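PDB 3WQC: D-threo-3-hydroxyaspartate dehydratase from Delftia, which uses pyridoxal 5'-phosphate and a divalent metal ion to deaminate D-threo-3-hydroxyaspartate to oxaloacetate and ammonia, and also dehydrates D-serine. Local coordinates for residues 21-27 with 369-375; 40-46 with 231-237. All coordinates share one frame; numbering follows the deposited sequence. Where two conformers were deposited one is given.

Contact 1: residues 21-27 with 369-375; sequences PAAVIDL and FPAYQAL
Ala23 meets Phe369, just ahead of strand 371-375, and Ile25 meets Tyr372 on it, where strands 22-26 and 371-375 pair in parallel within the mixed sheet of this DSD1-family enzyme. The sheet thereby brings the start of the chain beside its C-terminal part, and strand 268-278 flanks 22-26 on its other edge. Backbone bonds follow the parallel pattern: Ala23 O accepts from Gln373 N, Gln373 O from Ile25 N, and Ile25 O from Leu375 N at 2.8 Å. One more, Leu27 N to Leu375 O, carries the pairing into the first turn of the next helix, whose N-cap is Asp26, whose OD1 caps the backbone N of Arg29.

Ile25 shows how a residue on the sheet face reaches a neighbour. From CB, CG1 runs anti to the carbonyl carbon, beside the backbone N (chi1 -63°), and comes within 3.8 Å of Tyr372 CD1; the isoleucine's own CD1 goes on to press on Tyr372 CB and, at 3.5 Å, Tyr372 CG. The tyrosine hydroxyl, farther out, bonds to Arg386. On the sheet's other face Val24 CG1 packs on Leu375 CB.

Next to this, the methyl of Ala23 sits over the centre of the Phe369 ring, a CH-pi contact of 3.6 Å to the centroid, while Pro21 O lies at the ring's edge. A serine in place of Phe369 would probably leave the Ala23 methyl without its aromatic partner and open a gap beside Trp390 of the second subunit. Finally, a water takes the N-H of Ala23 at 2.9 Å and donates to Ala371 O at 2.8 Å.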
# COMPACT_ATOMS: atom_id res chain seq x y z
N PRO B 21 12.57 6.29 3.90
CA PRO B 21 12.47 6.17 2.43
C PRO B 21 11.79 7.39 1.77
O PRO B 21 11.01 8.08 2.44
CB PRO B 21 11.56 4.91 2.23
CG PRO B 21 10.70 4.92 3.47
CD PRO B 21 11.56 5.48 4.62
N ALA B 22 12.06 7.59 0.48
CA ALA B 22 11.43 8.69 -0.28
C ALA B 22 11.17 8.18 -1.68
O ALA B 22 11.96 7.37 -2.24
CB ALA B 22 12.38 9.90 -0.35
N ALA B 23 10.07 8.64 -2.29
CA ALA B 23 9.74 8.23 -3.68
C ALA B 23 10.30 9.31 -4.63
O ALA B 23 9.81 10.48 -4.62
CB ALA B 23 8.21 8.10 -3.76
N VAL B 24 11.27 8.95 -5.44
CA VAL B 24 12.02 9.92 -6.21
C VAL B 24 11.57 9.78 -7.68
O VAL B 24 11.64 8.65 -8.24
CB VAL B 24 13.53 9.61 -6.09
CG1 VAL B 24 14.30 10.54 -7.04
CG2 VAL B 24 13.95 9.84 -4.60
N ILE B 25 11.16 10.91 -8.29
CA ILE B 25 10.90 10.88 -9.73
C ILE B 25 12.12 11.52 -10.44
O ILE B 25 12.44 12.69 -10.20
CB ILE B 25 9.66 11.75 -10.11
CG1 ILE B 25 8.38 11.22 -9.46
CG2 ILE B 25 9.49 11.76 -11.66
CD1 ILE B 25 7.23 12.25 -9.61
N ASP B 26 12.76 10.73 -11.34
CA ASP B 26 13.85 11.27 -12.17
C ASP B 26 13.13 12.07 -13.31
O ASP B 26 12.49 11.46 -14.19
CB ASP B 26 14.67 10.10 -12.72
CG ASP B 26 15.78 10.55 -13.72
OD1 ASP B 26 15.63 11.41 -14.59
OD2 ASP B 26 16.84 10.02 -13.62
N LEU B 27 13.10 13.39 -13.20
CA LEU B 27 12.32 14.21 -14.15
C LEU B 27 12.75 14.02 -15.58
O LEU B 27 11.88 14.06 -16.48
CB LEU B 27 12.32 15.70 -13.79
CG LEU B 27 11.58 15.97 -12.45
CD1 LEU B 27 11.86 17.41 -12.03
CD2 LEU B 27 10.04 15.73 -12.69
N PHE B 369 3.17 6.89 -0.60
CA PHE B 369 3.82 8.16 -0.21
C PHE B 369 2.86 9.34 -0.28
O PHE B 369 2.14 9.49 -1.26
CB PHE B 369 5.00 8.47 -1.14
CG PHE B 369 6.10 7.47 -0.97
CD1 PHE B 369 6.08 6.24 -1.65
CD2 PHE B 369 7.17 7.74 -0.10
CE1 PHE B 369 7.09 5.27 -1.44
CE2 PHE B 369 8.18 6.78 0.12
CZ PHE B 369 8.16 5.54 -0.56
N PRO B 370 2.95 10.26 0.71
CA PRO B 370 2.18 11.50 0.63
C PRO B 370 2.65 12.36 -0.55
O PRO B 370 1.86 13.19 -1.00
CB PRO B 370 2.49 12.22 1.95
CG PRO B 370 2.86 11.09 2.91
CD PRO B 370 3.56 10.04 2.07
N ALA B 371 3.88 12.22 -1.01
CA ALA B 371 4.40 13.14 -2.01
C ALA B 371 5.57 12.44 -2.66
O ALA B 371 6.24 11.57 -2.04
CB ALA B 371 4.91 14.50 -1.42
N TYR B 372 5.91 12.91 -3.86
CA TYR B 372 7.13 12.50 -4.55
C TYR B 372 8.19 13.60 -4.32
O TYR B 372 7.88 14.74 -4.03
CB TYR B 372 6.90 12.46 -6.07
CG TYR B 372 5.88 11.43 -6.46
CD1 TYR B 372 6.22 10.07 -6.59
CD2 TYR B 372 4.55 11.79 -6.74
CE1 TYR B 372 5.30 9.07 -6.97
CE2 TYR B 372 3.60 10.84 -7.14
CZ TYR B 372 3.96 9.52 -7.24
OH TYR B 372 3.08 8.55 -7.66
N GLN B 373 9.45 13.18 -4.49
CA GLN B 373 10.56 14.16 -4.55
C GLN B 373 10.98 14.22 -6.02
O GLN B 373 11.54 13.18 -6.53
CB GLN B 373 11.69 13.63 -3.61
CG GLN B 373 11.19 13.72 -2.14
CD GLN B 373 10.95 15.21 -1.78
OE1 GLN B 373 11.63 16.11 -2.29
NE2 GLN B 373 10.03 15.46 -0.95
N ALA B 374 10.65 15.32 -6.72
CA ALA B 374 10.92 15.44 -8.18
C ALA B 374 12.37 15.92 -8.37
O ALA B 374 12.71 16.99 -7.90
CB ALA B 374 9.99 16.47 -8.77
N LEU B 375 13.19 15.03 -8.90
CA LEU B 375 14.64 15.22 -9.00
C LEU B 375 15.00 15.89 -10.32
O LEU B 375 14.80 15.27 -11.40
CB LEU B 375 15.36 13.88 -8.87
CG LEU B 375 16.89 13.85 -9.07
CD1 LEU B 375 17.58 14.61 -7.92
CD2 LEU B 375 17.36 12.39 -9.12
O HOH W 1 8.75 10.89 -1.08

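Contact 2: residues 40-46 with 231-237; sequences RMDAQGV and ALAASRL
Arg40 grips the backbone of 231-237 chiefly through hydrogen bonds to carbonyl oxygens. Its chain extends with CG anti to the backbone N (chi1 -179°) and bends only near the guanidinium, which brings NH2 to Ala234 O at 2.7 Å. That oxygen lies in the guanidinium plane and offers a lone pair to NH2; NH1 adds a weak bond to the same atom, making a fork with one acceptor between two nitrogens. NH2 also bonds weakly to Ala231 O. Leu232 O stands over one face of the group, 3.2 Å above its plane, too badly angled to accept from NE. The positive group thus binds two carbonyls and has a third over its face, and their partial negative charge is likely to steady it.

Gln44 adds a looser polar link. Its NE2 comes to 2.9 Å from Ala234 O and makes a weak bond to Ser235 O, while OE1 accepts from a water that in turn takes the N-H of Leu237.

Both segments belong to the alanine racemase-type TIM barrel, in which helix 27-44 ends in a Schellman motif: Gly45, with positive phi, donates to Asp42 O, and Val46 N to Met41 O. This turn swings the chain toward strand 47-48, which pairs in parallel with 242-243.

Apolar packing gathers around Val243 of that neighbouring strand, which touches Met41, Val46, Ala231 and Leu237. Leu237 CD1 lies 3.8 Å from Gln44 CG, the two side chains crossing at about a right angle, and Val46 CG2 meets the same methyl at 3.9 Å. Met41, bent along its chain, brings CE to 4.3 Å from Ala231 CB.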
# COMPACT_ATOMS: atom_id res chain seq x y z
N ARG B 40 3.75 8.76 -30.01
CA ARG B 40 3.16 7.56 -30.60
C ARG B 40 1.69 7.81 -30.91
O ARG B 40 1.18 7.43 -32.01
CB ARG B 40 3.35 6.31 -29.72
CG ARG B 40 2.73 5.15 -30.44
CD ARG B 40 3.12 3.89 -29.80
NE ARG B 40 3.37 2.93 -30.83
CZ ARG B 40 2.49 2.11 -31.41
NH1 ARG B 40 3.05 1.32 -32.35
NH2 ARG B 40 1.12 2.05 -31.07
N MET B 41 0.99 8.44 -29.98
CA MET B 41 -0.44 8.75 -30.23
C MET B 41 -0.65 9.76 -31.37
O MET B 41 -1.53 9.58 -32.21
CB MET B 41 -1.15 9.20 -28.98
CG MET B 41 -1.06 8.15 -27.85
SD MET B 41 -1.73 6.55 -28.36
CE MET B 41 -0.32 5.52 -28.62
N ASP B 42 0.23 10.77 -31.47
CA ASP B 42 0.19 11.76 -32.56
C ASP B 42 0.41 11.00 -33.87
O ASP B 42 -0.34 11.24 -34.86
CB ASP B 42 1.26 12.80 -32.35
CG ASP B 42 0.96 13.75 -31.20
OD1 ASP B 42 -0.18 13.85 -30.69
OD2 ASP B 42 1.92 14.42 -30.79
N ALA B 43 1.32 10.01 -33.87
CA ALA B 43 1.62 9.25 -35.11
C ALA B 43 0.40 8.41 -35.57
O ALA B 43 0.20 8.20 -36.79
CB ALA B 43 2.87 8.38 -34.95
N GLN B 44 -0.37 7.93 -34.58
CA GLN B 44 -1.61 7.15 -34.76
C GLN B 44 -2.82 8.07 -35.06
O GLN B 44 -3.87 7.57 -35.51
CB GLN B 44 -1.91 6.21 -33.55
CG GLN B 44 -0.87 5.13 -33.25
CD GLN B 44 -1.01 3.93 -34.16
OE1 GLN B 44 -1.59 4.00 -35.20
NE2 GLN B 44 -0.52 2.80 -33.72
N GLY B 45 -2.68 9.40 -34.95
CA GLY B 45 -3.82 10.38 -35.09
C GLY B 45 -4.91 10.19 -34.04
O GLY B 45 -6.11 10.40 -34.39
N VAL B 46 -4.57 9.77 -32.79
CA VAL B 46 -5.55 9.68 -31.76
C VAL B 46 -5.20 10.64 -30.61
O VAL B 46 -3.96 10.98 -30.41
CB VAL B 46 -5.76 8.22 -31.23
CG1 VAL B 46 -6.15 7.36 -32.41
CG2 VAL B 46 -4.47 7.65 -30.58
N ALA B 231 -1.21 0.30 -25.73
CA ALA B 231 -0.97 1.64 -26.37
C ALA B 231 0.33 1.65 -27.17
O ALA B 231 0.43 2.24 -28.26
CB ALA B 231 -0.96 2.79 -25.37
N LEU B 232 1.36 1.04 -26.57
CA LEU B 232 2.70 1.01 -27.17
C LEU B 232 2.87 -0.02 -28.28
O LEU B 232 3.78 0.09 -29.12
CB LEU B 232 3.75 0.81 -26.10
CG LEU B 232 3.85 2.05 -25.14
CD1 LEU B 232 4.75 1.71 -23.91
CD2 LEU B 232 4.29 3.34 -25.84
N ALA B 233 1.94 -0.98 -28.34
CA ALA B 233 2.07 -2.10 -29.28
C ALA B 233 1.10 -2.00 -30.47
O ALA B 233 1.34 -2.73 -31.47
CB ALA B 233 1.93 -3.43 -28.56
N ALA B 234 0.05 -1.14 -30.41
CA ALA B 234 -0.99 -1.19 -31.44
C ALA B 234 -0.34 -0.85 -32.79
O ALA B 234 0.33 0.15 -32.89
CB ALA B 234 -2.13 -0.26 -31.06
N SER B 235 -0.55 -1.65 -33.83
CA SER B 235 -0.09 -1.21 -35.18
C SER B 235 -0.94 -0.17 -35.80
O SER B 235 -0.41 0.70 -36.50
CB SER B 235 0.16 -2.33 -36.21
OG SER B 235 -0.69 -3.36 -36.03
N ARG B 236 -2.25 -0.33 -35.63
CA ARG B 236 -3.22 0.62 -36.22
C ARG B 236 -4.30 0.91 -35.19
O ARG B 236 -4.57 0.07 -34.31
CB ARG B 236 -3.88 0.03 -37.49
CG ARG B 236 -4.72 -1.21 -37.16
CD ARG B 236 -5.52 -1.72 -38.34
NE ARG B 236 -6.16 -3.00 -38.11
CZ ARG B 236 -7.16 -3.42 -38.88
NH1 ARG B 236 -7.55 -2.63 -39.85
NH2 ARG B 236 -7.71 -4.61 -38.77
N LEU B 237 -4.91 2.08 -35.28
CA LEU B 237 -5.99 2.45 -34.37
C LEU B 237 -7.22 2.96 -35.09
O LEU B 237 -7.89 3.88 -34.60
CB LEU B 237 -5.53 3.44 -33.24
CG LEU B 237 -4.57 2.79 -32.22
CD1 LEU B 237 -3.89 3.83 -31.28
CD2 LEU B 237 -5.23 1.66 -31.39
O HOH W 2 -3.94 4.15 -36.84

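Overall arrangement
From the N terminus the chain first passes helix 3-11, then enters strand 22-26, whose partner in contact 1 arrives only near the C terminus; that pairing closes a loop of 341 residues. Helix 27-44 follows the strand directly and carries the chain to contact 2, where its far end meets residues 231-237 and closes a shorter loop through most of the TIM-barrel region. Contact 2 is therefore nested inside contact 1. Their centres lie 30 Å apart and they do not touch. Contact 1 ties the chain's beginning into the mixed sheet, whereas contact 2 joins the helix that precedes strand 47-48 to the approach to strand 242-243.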